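Local atomic coordinates of putative oxidoreductase (Gluconobacter oxydans, PDB entry 3WJ7), a protein that probably acts as a nicotinamide-coenzyme-dependent reductase of the extended short-chain dehydrogenase/reductase type. Residues 14-19 against 36-41; 186-191 against 332-337. All coordinates share one frame; numbering follows the deposited sequence.

Interaction 1: 14-19 against 36-41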
loop_
_atom_site.group_PDB
_atom_site.type_symbol
_atom_site.label_atom_id
_atom_site.label_comp_id
_atom_site.label_asym_id
_atom_site.label_seq_id
_atom_site.Cartn_x
_atom_site.Cartn_y
_atom_site.Cartn_z
ATOM N N ASP A 14 9.258 -40.832 4.243
ATOM C CA ASP A 14 8.648 -41.188 2.973
ATOM C C ASP A 14 7.427 -40.309 2.725
ATOM O O ASP A 14 6.565 -40.621 1.893
ATOM C CB ASP A 14 8.219 -42.654 3.047
ATOM C CG ASP A 14 7.803 -43.071 4.477
ATOM O OD1 ASP A 14 7.133 -42.263 5.178
ATOM O OD2 ASP A 14 8.168 -44.200 4.912
ATOM N N VAL A 15 7.349 -39.205 3.460
ATOM C CA VAL A 15 6.187 -38.321 3.362
ATOM C C VAL A 15 6.416 -37.211 2.334
ATOM O O VAL A 15 7.506 -36.641 2.256
ATOM C CB VAL A 15 5.806 -37.718 4.725
ATOM C CG1 VAL A 15 4.589 -36.820 4.585
ATOM C CG2 VAL A 15 5.551 -38.819 5.734
ATOM N N THR A 16 5.387 -36.968 1.520
ATOM C CA THR A 16 5.303 -35.836 0.620
ATOM C C THR A 16 4.373 -34.765 1.256
ATOM O O THR A 16 3.194 -35.017 1.533
ATOM C CB THR A 16 4.837 -36.350 -0.740
ATOM O OG1 THR A 16 5.860 -37.187 -1.255
ATOM C CG2 THR A 16 4.610 -35.239 -1.753
ATOM N N LEU A 17 4.940 -33.604 1.574
ATOM C CA LEU A 17 4.141 -32.471 2.095
ATOM C C LEU A 17 3.744 -31.552 0.941
ATOM O O LEU A 17 4.617 -31.093 0.211
ATOM C CB LEU A 17 4.920 -31.674 3.156
ATOM C CG LEU A 17 4.340 -30.338 3.708
ATOM C CD1 LEU A 17 3.105 -30.540 4.583
ATOM C CD2 LEU A 17 5.380 -29.579 4.517
ATOM N N VAL A 18 2.448 -31.293 0.755
ATOM C CA VAL A 18 2.030 -30.252 -0.195
ATOM C C VAL A 18 1.353 -29.129 0.538
ATOM O O VAL A 18 0.595 -29.390 1.442
ATOM C CB VAL A 18 1.188 -30.749 -1.416
ATOM C CG1 VAL A 18 0.931 -32.246 -1.430
ATOM C CG2 VAL A 18 -0.074 -29.915 -1.611
ATOM N N THR A 19 1.669 -27.884 0.204
ATOM C CA THR A 19 1.004 -26.742 0.829
ATOM C C THR A 19 0.053 -26.221 -0.202
ATOM O O THR A 19 0.163 -26.618 -1.356
ATOM C CB THR A 19 1.960 -25.591 1.127
ATOM O OG1 THR A 19 2.443 -25.050 -0.113
ATOM C CG2 THR A 19 3.105 -26.063 2.000
ATOM N N ARG A 36 -0.226 -41.365 -8.159
ATOM C CA ARG A 36 1.135 -41.878 -8.211
ATOM C C ARG A 36 1.621 -42.583 -6.897
ATOM O O ARG A 36 2.770 -43.011 -6.817
ATOM C CB ARG A 36 2.093 -40.748 -8.618
ATOM C CG ARG A 36 2.557 -40.784 -10.078
ATOM C CD ARG A 36 3.284 -39.499 -10.332
ATOM N NE ARG A 36 3.680 -39.165 -11.701
ATOM C CZ ARG A 36 2.872 -38.779 -12.696
ATOM N NH1 ARG A 36 1.539 -38.756 -12.587
ATOM N NH2 ARG A 36 3.420 -38.425 -13.845
ATOM N N GLY A 37 0.745 -42.679 -5.887
ATOM C CA GLY A 37 1.042 -43.271 -4.562
ATOM C C GLY A 37 2.123 -42.688 -3.631
ATOM O O GLY A 37 2.855 -43.429 -2.987
ATOM N N HIS A 38 2.230 -41.366 -3.542
ATOM C CA HIS A 38 2.974 -40.746 -2.452
ATOM C C HIS A 38 2.148 -40.832 -1.196
ATOM O O HIS A 38 0.921 -40.909 -1.271
ATOM C CB HIS A 38 3.221 -39.275 -2.774
ATOM C CG HIS A 38 4.177 -39.077 -3.896
ATOM N ND1 HIS A 38 5.334 -38.346 -3.762
ATOM C CD2 HIS A 38 4.180 -39.562 -5.160
ATOM C CE1 HIS A 38 6.001 -38.371 -4.903
ATOM N NE2 HIS A 38 5.325 -39.108 -5.766
ATOM N N ARG A 39 2.797 -40.804 -0.042
ATOM C CA ARG A 39 2.062 -40.606 1.200
ATOM C C ARG A 39 1.961 -39.100 1.430
ATOM O O ARG A 39 2.975 -38.404 1.561
ATOM C CB ARG A 39 2.733 -41.293 2.406
ATOM C CG ARG A 39 3.771 -42.354 2.078
ATOM C CD ARG A 39 4.162 -43.093 3.356
ATOM N NE ARG A 39 5.010 -44.277 3.145
ATOM C CZ ARG A 39 5.255 -45.212 4.070
ATOM N NH1 ARG A 39 4.718 -45.124 5.285
ATOM N NH2 ARG A 39 6.042 -46.243 3.781
ATOM N N LEU A 40 0.740 -38.599 1.496
ATOM C CA LEU A 40 0.526 -37.166 1.625
ATOM C C LEU A 40 0.321 -36.619 3.047
ATOM O O LEU A 40 -0.306 -37.238 3.912
ATOM C CB LEU A 40 -0.612 -36.740 0.716
ATOM C CG LEU A 40 -0.457 -36.899 -0.805
ATOM C CD1 LEU A 40 -1.690 -36.323 -1.477
ATOM C CD2 LEU A 40 0.773 -36.200 -1.377
ATOM N N ARG A 41 0.912 -35.458 3.286
ATOM C CA ARG A 41 0.533 -34.609 4.402
ATOM C C ARG A 41 0.153 -33.220 3.806
ATOM O O ARG A 41 0.826 -32.690 2.928
ATOM C CB ARG A 41 1.666 -34.525 5.443
ATOM C CG ARG A 41 1.346 -33.628 6.659
ATOM C CD ARG A 41 2.487 -33.558 7.688
ATOM N NE ARG A 41 2.843 -34.884 8.155
ATOM C CZ ARG A 41 4.023 -35.256 8.623
ATOM N NH1 ARG A 41 5.039 -34.403 8.708
ATOM N NH2 ARG A 41 4.194 -36.525 8.979
#
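Arg41 passes its aliphatic chain across Val15 and also touches Leu17, with its CB 3.8 Å from Val15 CG1 and its CG 4.1 Å from Leu17 CD1. A bend at chi3 (-57°) turns the guanidinium so that one face lies over Val15 CG1. The polar end has partners beyond the two segments: NH1 bonds to the carbonyls of Ala74 and Lys76, and NH2 forms a salt bridge with Glu59.

Thr16 is gripped through both backbone and side chain. Its N donates to Arg39 O at 2.8 Å, in a nearly straight bond, and its O accepts from Arg41 N at 2.9 Å. The next rung runs from Val18 N to Arg41 O. These bonds, with Thr16 level with Leu40 and Leu17 with Arg41, define a parallel pairing. The two strands are the outer members of the first beta-alpha-beta unit of the Rossmann fold: strand 15-18, helix 24-35, strand 39-44. Gly37, with positive phi, is the first residue past the helix and closes it with a Schellman motif. On the face that packs against Leu33 of that helix, Leu40 CD2 meets both Thr16 CG2 and Val18 CG1. Thr16 OG1, beside its own backbone N, reaches the His38 ring at its edge and in its plane, 2.8 Å from ND1; either atom could be the donor.

Arg39 and Asp14 meet by stacking, the carboxylate and guanidinium planes being 8° apart, though Arg39 is poorly ordered and this geometry is approximate. Asp14 OD2 sits 3.2 Å from Arg39 NH2 but above the plane, so the salt bridge rests on charge and not on a directed N-H. An alanine in place of Asp14 would probably leave the Arg39 guanidinium without this counter-charge and free to turn.

Interaction 2: 186-191 against 332-337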
loop_
_atom_site.group_PDB
_atom_site.type_symbol
_atom_site.label_atom_id
_atom_site.label_comp_id
_atom_site.label_asym_id
_atom_site.label_seq_id
_atom_site.Cartn_x
_atom_site.Cartn_y
_atom_site.Cartn_z
ATOM N N GLY A 186 -9.998 -25.158 -15.952
ATOM C CA GLY A 186 -10.476 -26.525 -15.949
ATOM C C GLY A 186 -11.614 -26.767 -14.999
ATOM O O GLY A 186 -12.263 -25.808 -14.536
ATOM N N PRO A 187 -11.870 -28.042 -14.696
ATOM C CA PRO A 187 -12.993 -28.352 -13.816
ATOM C C PRO A 187 -12.630 -28.068 -12.378
ATOM O O PRO A 187 -11.458 -27.876 -12.067
ATOM C CB PRO A 187 -13.231 -29.851 -14.061
ATOM C CG PRO A 187 -11.923 -30.376 -14.515
ATOM C CD PRO A 187 -11.298 -29.247 -15.306
ATOM N N ARG A 188 -13.635 -28.010 -11.513
ATOM C CA ARG A 188 -13.431 -27.783 -10.075
ATOM C C ARG A 188 -12.931 -26.378 -9.754
ATOM O O ARG A 188 -12.130 -26.190 -8.839
ATOM C CB ARG A 188 -12.450 -28.781 -9.496
ATOM C CG ARG A 188 -12.918 -30.190 -9.498
ATOM C CD ARG A 188 -12.541 -30.687 -8.142
ATOM N NE ARG A 188 -12.612 -32.134 -8.083
ATOM C CZ ARG A 188 -12.721 -32.812 -6.949
ATOM N NH1 ARG A 188 -12.779 -32.160 -5.783
ATOM N NH2 ARG A 188 -12.774 -34.133 -6.991
ATOM N N ASP A 189 -13.415 -25.392 -10.487
ATOM C CA ASP A 189 -12.973 -24.053 -10.259
ATOM C C ASP A 189 -13.981 -23.394 -9.322
ATOM O O ASP A 189 -14.846 -22.624 -9.733
ATOM C CB ASP A 189 -12.770 -23.300 -11.562
ATOM C CG ASP A 189 -11.954 -22.059 -11.364
ATOM O OD1 ASP A 189 -11.601 -21.809 -10.183
ATOM O OD2 ASP A 189 -11.669 -21.336 -12.358
ATOM N N ILE A 190 -13.803 -23.717 -8.047
ATOM C CA ILE A 190 -14.793 -23.572 -7.001
ATOM C C ILE A 190 -15.044 -22.119 -6.602
ATOM O O ILE A 190 -16.188 -21.688 -6.511
ATOM C CB ILE A 190 -14.348 -24.450 -5.822
ATOM C CG1 ILE A 190 -14.644 -25.920 -6.191
ATOM C CG2 ILE A 190 -14.954 -23.968 -4.503
ATOM C CD1 ILE A 190 -13.894 -26.961 -5.397
ATOM N N LYS A 191 -13.974 -21.361 -6.401
ATOM C CA LYS A 191 -14.097 -19.976 -5.998
ATOM C C LYS A 191 -14.658 -19.085 -7.096
ATOM O O LYS A 191 -15.337 -18.078 -6.797
ATOM C CB LYS A 191 -12.714 -19.430 -5.621
ATOM C CG LYS A 191 -12.738 -17.962 -5.234
ATOM C CD LYS A 191 -11.349 -17.377 -5.116
ATOM C CE LYS A 191 -11.406 -15.861 -5.214
ATOM N NZ LYS A 191 -10.736 -15.280 -4.017
ATOM N N ILE A 332 -16.505 -25.382 -18.357
ATOM C CA ILE A 332 -17.930 -25.099 -18.595
ATOM C C ILE A 332 -18.802 -26.298 -18.227
ATOM O O ILE A 332 -19.825 -26.121 -17.574
ATOM C CB ILE A 332 -18.211 -24.651 -20.035
ATOM C CG1 ILE A 332 -17.730 -23.230 -20.234
ATOM C CG2 ILE A 332 -19.694 -24.765 -20.374
ATOM C CD1 ILE A 332 -17.232 -22.961 -21.627
ATOM N N ALA A 333 -18.395 -27.509 -18.566
ATOM C CA ALA A 333 -19.267 -28.644 -18.227
ATOM C C ALA A 333 -19.420 -28.695 -16.705
ATOM O O ALA A 333 -20.514 -28.898 -16.161
ATOM C CB ALA A 333 -18.739 -29.979 -18.776
ATOM N N TRP A 334 -18.319 -28.479 -16.012
ATOM C CA TRP A 334 -18.368 -28.466 -14.571
ATOM C C TRP A 334 -19.255 -27.309 -14.046
ATOM O O TRP A 334 -20.129 -27.529 -13.195
ATOM C CB TRP A 334 -16.975 -28.397 -14.014
ATOM C CG TRP A 334 -16.933 -28.719 -12.614
ATOM C CD1 TRP A 334 -16.732 -29.964 -12.041
ATOM C CD2 TRP A 334 -17.096 -27.805 -11.540
ATOM N NE1 TRP A 334 -16.758 -29.860 -10.679
ATOM C CE2 TRP A 334 -16.972 -28.547 -10.339
ATOM C CE3 TRP A 334 -17.345 -26.429 -11.468
ATOM C CZ2 TRP A 334 -17.081 -27.948 -9.082
ATOM C CZ3 TRP A 334 -17.441 -25.839 -10.224
ATOM C CH2 TRP A 334 -17.307 -26.593 -9.047
ATOM N N PHE A 335 -19.071 -26.093 -14.558
ATOM C CA PHE A 335 -19.937 -24.996 -14.123
ATOM C C PHE A 335 -21.454 -25.266 -14.311
ATOM O O PHE A 335 -22.253 -24.828 -13.479
ATOM C CB PHE A 335 -19.575 -23.679 -14.820
ATOM C CG PHE A 335 -18.239 -23.123 -14.433
ATOM C CD1 PHE A 335 -17.859 -23.020 -13.096
ATOM C CD2 PHE A 335 -17.380 -22.639 -15.408
ATOM C CE1 PHE A 335 -16.646 -22.469 -12.755
ATOM C CE2 PHE A 335 -16.133 -22.113 -15.070
ATOM C CZ PHE A 335 -15.775 -22.018 -13.743
ATOM N N ARG A 336 -21.836 -25.956 -15.394
ATOM C CA ARG A 336 -23.249 -26.231 -15.704
ATOM C C ARG A 336 -23.849 -27.233 -14.706
ATOM O O ARG A 336 -24.892 -26.974 -14.102
ATOM C CB ARG A 336 -23.386 -26.747 -17.127
ATOM C CG ARG A 336 -24.707 -26.397 -17.810
ATOM C CD ARG A 336 -24.573 -26.544 -19.326
ATOM N NE ARG A 336 -24.938 -25.310 -20.035
ATOM C CZ ARG A 336 -24.267 -24.802 -21.071
ATOM N NH1 ARG A 336 -23.177 -25.406 -21.524
ATOM N NH2 ARG A 336 -24.679 -23.679 -21.651
ATOM N N GLN A 337 -23.153 -28.350 -14.509
ATOM C CA GLN A 337 -23.537 -29.373 -13.542
ATOM C C GLN A 337 -23.571 -28.891 -12.108
ATOM O O GLN A 337 -24.271 -29.474 -11.284
ATOM C CB GLN A 337 -22.573 -30.560 -13.605
ATOM C CG GLN A 337 -22.547 -31.274 -14.936
ATOM C CD GLN A 337 -21.351 -32.185 -15.051
ATOM O OE1 GLN A 337 -20.725 -32.521 -14.046
ATOM N NE2 GLN A 337 -21.012 -32.575 -16.281
#
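The indole of Trp334 lies with one face against the backbone of Pro187, Arg188 and Asp189, while the ring of Phe335 meets the same loop at its edge. Over the indole face, Arg188 N stands 3.4 Å above the plane, displaced toward the rim. Asp189 N lies over the same face, higher, at 4.0 Å above the plane and also toward the rim. Arg188 CA makes a CH-pi contact there, 3.8 Å from the centroid of the six-membered ring and 19° off its normal. At the indole edge, in plane, is CD1 of the neighbouring Phe335, and the ring of His338, from beyond the helix segment, stacks with Trp334. For Phe335 the edge atom CE1 approaches Asp189 O at 3.5 Å, and CZ touches Asp189 CB.

Trp334 reaches the loop because its CG is anti to the backbone N (chi1 -165°), which carries the indole out from helix 324-337 toward Arg188. Apolar contacts flank the indole: Pro187 CB is 4.0 Å from Trp334 CB where the side chain leaves the helix, and Ile190 CG1 comes obliquely to CH2 at the same distance. The contact joins the last helix of the chain to the loop that follows strand 176-185, which pairs in parallel with strand 120-124 in the Rossmann-type sheet, and leads into helix 194-203. The packing sets aromatic rings largely against the main chain of the loop.

That main chain is sharply folded: Arg188 has positive phi (69°), and Asp189 is the centre of an inverse gamma turn. Arg188 brings CG to 4.0 Å from Trp334 NE1, but its charged end goes elsewhere, NH2 pairing with Glu55. Asp189 OD2 is bonded to Thr193 OG1 just downstream.

From the N terminus, interaction 1 comes first and is local: strand 15-18 and strand 39-44 pair across a short connection made mostly of helix 24-35. It has closed long before interaction 2 opens, so the two lie in series and neither nests within nor crosses the other. Interaction 2 closes a far longer loop, 140 residues between segments 186-191 and 332-337. The centres of interactions 1 and 2 are about 26 Å apart and their nearest atoms about 13 Å apart, with no touch. Interaction 1 pairs two neighbouring strands at the start of the sheet, whereas interaction 2 sets the last helix against the loop following one of its later strands.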